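Local coordinates for short-chain dehydrogenase/reductase SDR (PDB 3GUY), which probably catalyses NAD(P)-dependent oxidation or reduction of an alcohol or carbonyl substrate, as a short-chain dehydrogenase/reductase with a Rossmann fold, at residues V125-K137 and Y143-E155. The protein carries 2 engineered substitutions. Sequence-based numbering, arbitrary orientation.
Sequences VVMIMSTAAQQPK and YCAVKWAVKGLIE
Two groups grip OG of S130: it accepts the backbone N-H of A132, 2.8 Å from A132 N, closing an ST turn, and it shares a hydrogen-bonded water with OH of Y143. The first bond holds the hydroxyl roughly anti to the backbone N (chi1 152°), and S130 CB lies 3.6 Å from Y143 OH. A132 itself lays its methyl, small enough to fit, obliquely against the CD2-CE2 side of the tyrosine ring. One helical turn on, K147 sets CG over the centre of that ring, 4.0 Å above its plane, and the bend at chi2 then turns the rest of the chain. Its NZ runs on to N103 and, at 2.7 Å, to a water that donates to I128 O, so the lysine is tied to the end of strand 124-128.

A133 lets the 3-10 turn press close to the helix, its CB 3.4 Å from K147 O. Beside it lies the W148 indole: A133 O sits 3.4 Å above one face, offset toward the rim, while A132 O approaches the edge in plane. The indole NE1 gives a weak but nearly straight bond to Q135 O (3.2 Å, 165°), and W148 also packs on G152 of the second subunit. Farther along, the flexible side chains of M127 and M129 fill the gap between sheet and helix; CG of M129 lies 3.7 Å from V150 CG1, and M127 lies alongside I154, the two chains running opposite ways. Strand and helix run nearly antiparallel, at 157°, as the first two elements of a beta-alpha-beta crossover. S130 near the strand end and the Tyr-x-x-x-Lys pair Y143 and K147 on the helix, with N103, are consistent with the Asn-Ser-Tyr-Lys tetrad of classical short-chain dehydrogenases, and so probably form the active site.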
# COMPACT_ATOMS: atom_id res chain seq x y z
N VAL D 125 5.21 6.66 21.59
CA VAL D 125 4.10 7.45 21.12
C VAL D 125 3.15 6.51 20.40
O VAL D 125 3.50 5.94 19.39
CB VAL D 125 4.61 8.57 20.23
CG1 VAL D 125 3.47 9.34 19.69
CG2 VAL D 125 5.55 9.48 21.07
N VAL D 126 1.97 6.34 20.96
CA VAL D 126 1.00 5.45 20.40
C VAL D 126 0.01 6.28 19.59
O VAL D 126 -0.86 6.96 20.14
CB VAL D 126 0.25 4.64 21.46
CG1 VAL D 126 -0.82 3.74 20.79
CG2 VAL D 126 1.25 3.83 22.34
N MET D 127 0.12 6.18 18.27
CA MET D 127 -0.80 6.93 17.39
C MET D 127 -2.00 6.08 16.95
O MET D 127 -1.88 5.16 16.16
CB MET D 127 -0.01 7.46 16.21
CG MET D 127 1.14 8.45 16.61
SD MET D 127 0.61 10.10 17.25
CE MET D 127 -0.47 10.46 15.80
N ILE D 128 -3.19 6.40 17.44
CA ILE D 128 -4.36 5.63 17.08
C ILE D 128 -5.03 6.22 15.85
O ILE D 128 -5.40 7.41 15.83
CB ILE D 128 -5.35 5.48 18.22
CG1 ILE D 128 -4.63 4.82 19.44
CG2 ILE D 128 -6.56 4.68 17.78
CD1 ILE D 128 -5.48 4.74 20.62
N MET D 129 -5.16 5.40 14.81
CA MET D 129 -5.69 5.86 13.54
C MET D 129 -7.01 5.12 13.33
O MET D 129 -7.92 5.21 14.14
CB MET D 129 -4.65 5.68 12.39
CG MET D 129 -3.55 6.73 12.41
SD MET D 129 -2.08 6.42 11.46
CE MET D 129 -1.41 5.14 12.59
N SER D 130 -7.12 4.37 12.25
CA SER D 130 -8.35 3.68 11.92
C SER D 130 -7.97 2.78 10.77
O SER D 130 -6.93 3.01 10.10
CB SER D 130 -9.44 4.67 11.47
OG SER D 130 -10.35 4.05 10.58
N THR D 131 -8.77 1.73 10.56
CA THR D 131 -8.60 0.90 9.35
C THR D 131 -8.81 1.73 8.08
O THR D 131 -8.24 1.39 7.04
CB THR D 131 -9.48 -0.34 9.35
OG1 THR D 131 -10.85 0.02 9.56
CG2 THR D 131 -9.02 -1.27 10.51
N ALA D 132 -9.52 2.85 8.20
CA ALA D 132 -9.70 3.80 7.07
C ALA D 132 -8.36 4.43 6.58
O ALA D 132 -8.32 5.03 5.52
CB ALA D 132 -10.70 4.90 7.44
N ALA D 133 -7.29 4.32 7.38
CA ALA D 133 -5.95 4.79 7.02
C ALA D 133 -5.28 3.89 6.02
O ALA D 133 -4.33 4.28 5.37
CB ALA D 133 -5.04 4.92 8.34
N GLN D 134 -5.77 2.68 5.87
CA GLN D 134 -5.10 1.67 5.08
C GLN D 134 -5.85 1.22 3.82
O GLN D 134 -5.31 0.45 3.09
CB GLN D 134 -4.82 0.45 5.99
CG GLN D 134 -3.87 0.87 7.12
CD GLN D 134 -3.29 -0.25 7.86
OE1 GLN D 134 -2.09 -0.28 8.09
NE2 GLN D 134 -4.13 -1.19 8.30
N GLN D 135 -7.06 1.69 3.59
CA GLN D 135 -7.84 1.37 2.38
C GLN D 135 -8.75 2.54 2.06
O GLN D 135 -9.10 3.31 2.94
CB GLN D 135 -8.83 0.21 2.59
CG GLN D 135 -8.40 -0.96 3.43
CD GLN D 135 -9.55 -1.37 4.35
OE1 GLN D 135 -10.66 -1.66 3.88
NE2 GLN D 135 -9.31 -1.34 5.66
N PRO D 136 -9.22 2.60 0.82
CA PRO D 136 -10.21 3.60 0.50
C PRO D 136 -11.60 3.07 0.82
O PRO D 136 -11.80 1.86 0.87
CB PRO D 136 -10.02 3.81 -1.00
CG PRO D 136 -9.48 2.46 -1.47
CD PRO D 136 -8.68 1.92 -0.38
N LYS D 137 -12.54 3.96 1.08
CA LYS D 137 -13.92 3.56 1.36
C LYS D 137 -14.91 4.54 0.74
O LYS D 137 -14.83 5.77 0.96
CB LYS D 137 -14.11 3.47 2.87
CG LYS D 137 -13.33 2.29 3.51
CD LYS D 137 -12.94 2.53 4.97
CE LYS D 137 -12.60 1.17 5.71
NZ LYS D 137 -12.44 1.36 7.19
N TYR D 143 -12.71 11.30 5.39
CA TYR D 143 -12.26 10.51 6.56
C TYR D 143 -11.03 9.72 6.22
O TYR D 143 -10.03 9.83 6.91
CB TYR D 143 -13.32 9.57 7.07
CG TYR D 143 -12.96 8.92 8.38
CD1 TYR D 143 -12.80 9.67 9.55
CD2 TYR D 143 -12.77 7.55 8.45
CE1 TYR D 143 -12.45 9.07 10.76
CE2 TYR D 143 -12.47 6.94 9.66
CZ TYR D 143 -12.31 7.72 10.81
OH TYR D 143 -11.98 7.13 12.01
N CYS D 144 -11.07 8.99 5.10
CA CYS D 144 -9.90 8.31 4.62
C CYS D 144 -8.80 9.33 4.38
O CYS D 144 -7.64 9.11 4.76
CB CYS D 144 -10.18 7.52 3.32
SG CYS D 144 -11.21 6.06 3.54
N ALA D 145 -9.15 10.45 3.77
CA ALA D 145 -8.12 11.44 3.47
C ALA D 145 -7.31 11.82 4.71
O ALA D 145 -6.06 11.73 4.68
CB ALA D 145 -8.73 12.68 2.83
N VAL D 146 -8.00 12.20 5.78
CA VAL D 146 -7.32 12.63 7.05
C VAL D 146 -6.57 11.46 7.79
O VAL D 146 -5.50 11.66 8.38
CB VAL D 146 -8.27 13.41 8.00
CG1 VAL D 146 -8.82 14.69 7.30
CG2 VAL D 146 -9.50 12.54 8.52
N LYS D 147 -7.10 10.25 7.70
CA LYS D 147 -6.47 9.07 8.29
C LYS D 147 -5.29 8.59 7.49
O LYS D 147 -4.26 8.24 8.07
CB LYS D 147 -7.46 7.96 8.50
CG LYS D 147 -8.55 8.37 9.51
CD LYS D 147 -7.94 8.67 10.87
CE LYS D 147 -9.01 8.85 11.96
NZ LYS D 147 -8.42 9.35 13.22
N TRP D 148 -5.40 8.62 6.16
CA TRP D 148 -4.23 8.38 5.34
C TRP D 148 -3.14 9.46 5.59
O TRP D 148 -1.93 9.15 5.54
CB TRP D 148 -4.59 8.43 3.85
CG TRP D 148 -5.27 7.20 3.29
CD1 TRP D 148 -6.39 6.55 3.81
CD2 TRP D 148 -4.94 6.52 2.09
NE1 TRP D 148 -6.74 5.51 2.99
CE2 TRP D 148 -5.88 5.46 1.94
CE3 TRP D 148 -3.94 6.68 1.12
CZ2 TRP D 148 -5.82 4.55 0.86
CZ3 TRP D 148 -3.90 5.80 0.05
CH2 TRP D 148 -4.83 4.73 -0.07
N ALA D 149 -3.59 10.71 5.76
CA ALA D 149 -2.67 11.82 6.05
C ALA D 149 -1.84 11.53 7.35
O ALA D 149 -0.62 11.60 7.35
CB ALA D 149 -3.44 13.14 6.17
N VAL D 150 -2.53 11.16 8.40
CA VAL D 150 -1.84 10.77 9.63
C VAL D 150 -0.83 9.63 9.42
O VAL D 150 0.25 9.71 9.92
CB VAL D 150 -2.78 10.53 10.82
CG1 VAL D 150 -1.96 10.10 12.11
CG2 VAL D 150 -3.65 11.77 11.12
N LYS D 151 -1.17 8.59 8.67
CA LYS D 151 -0.24 7.51 8.39
C LYS D 151 1.01 7.93 7.60
O LYS D 151 2.08 7.47 7.87
CB LYS D 151 -0.93 6.38 7.66
CG LYS D 151 -0.09 5.18 7.53
CD LYS D 151 -0.87 4.08 6.86
CE LYS D 151 -0.01 3.21 6.04
NZ LYS D 151 0.22 2.06 6.78
N GLY D 152 0.84 8.82 6.63
CA GLY D 152 1.97 9.33 5.90
C GLY D 152 2.87 10.15 6.81
O GLY D 152 4.08 10.06 6.71
N LEU D 153 2.25 10.94 7.68
CA LEU D 153 2.98 11.70 8.71
C LEU D 153 3.79 10.76 9.58
O LEU D 153 5.03 10.88 9.65
CB LEU D 153 2.01 12.48 9.56
CG LEU D 153 2.57 13.35 10.67
CD1 LEU D 153 3.09 14.70 10.08
CD2 LEU D 153 1.49 13.57 11.70
N ILE D 154 3.13 9.80 10.22
CA ILE D 154 3.88 8.93 11.18
C ILE D 154 4.96 8.07 10.48
O ILE D 154 6.00 7.85 11.04
CB ILE D 154 2.97 8.14 12.13
CG1 ILE D 154 2.23 6.98 11.45
CG2 ILE D 154 1.91 9.05 12.72
CD1 ILE D 154 2.84 5.61 11.71
N GLU D 155 4.74 7.66 9.23
CA GLU D 155 5.70 6.79 8.58
C GLU D 155 6.96 7.57 8.15
O GLU D 155 8.09 7.06 8.17
CB GLU D 155 5.08 6.03 7.43
CG GLU D 155 3.98 5.05 7.85
CD GLU D 155 4.48 3.71 8.44
OE1 GLU D 155 5.65 3.60 8.87
OE2 GLU D 155 3.65 2.74 8.50
O HOH W 1 -5.79 9.52 13.88
O HOH W 2 -13.06 4.25 12.12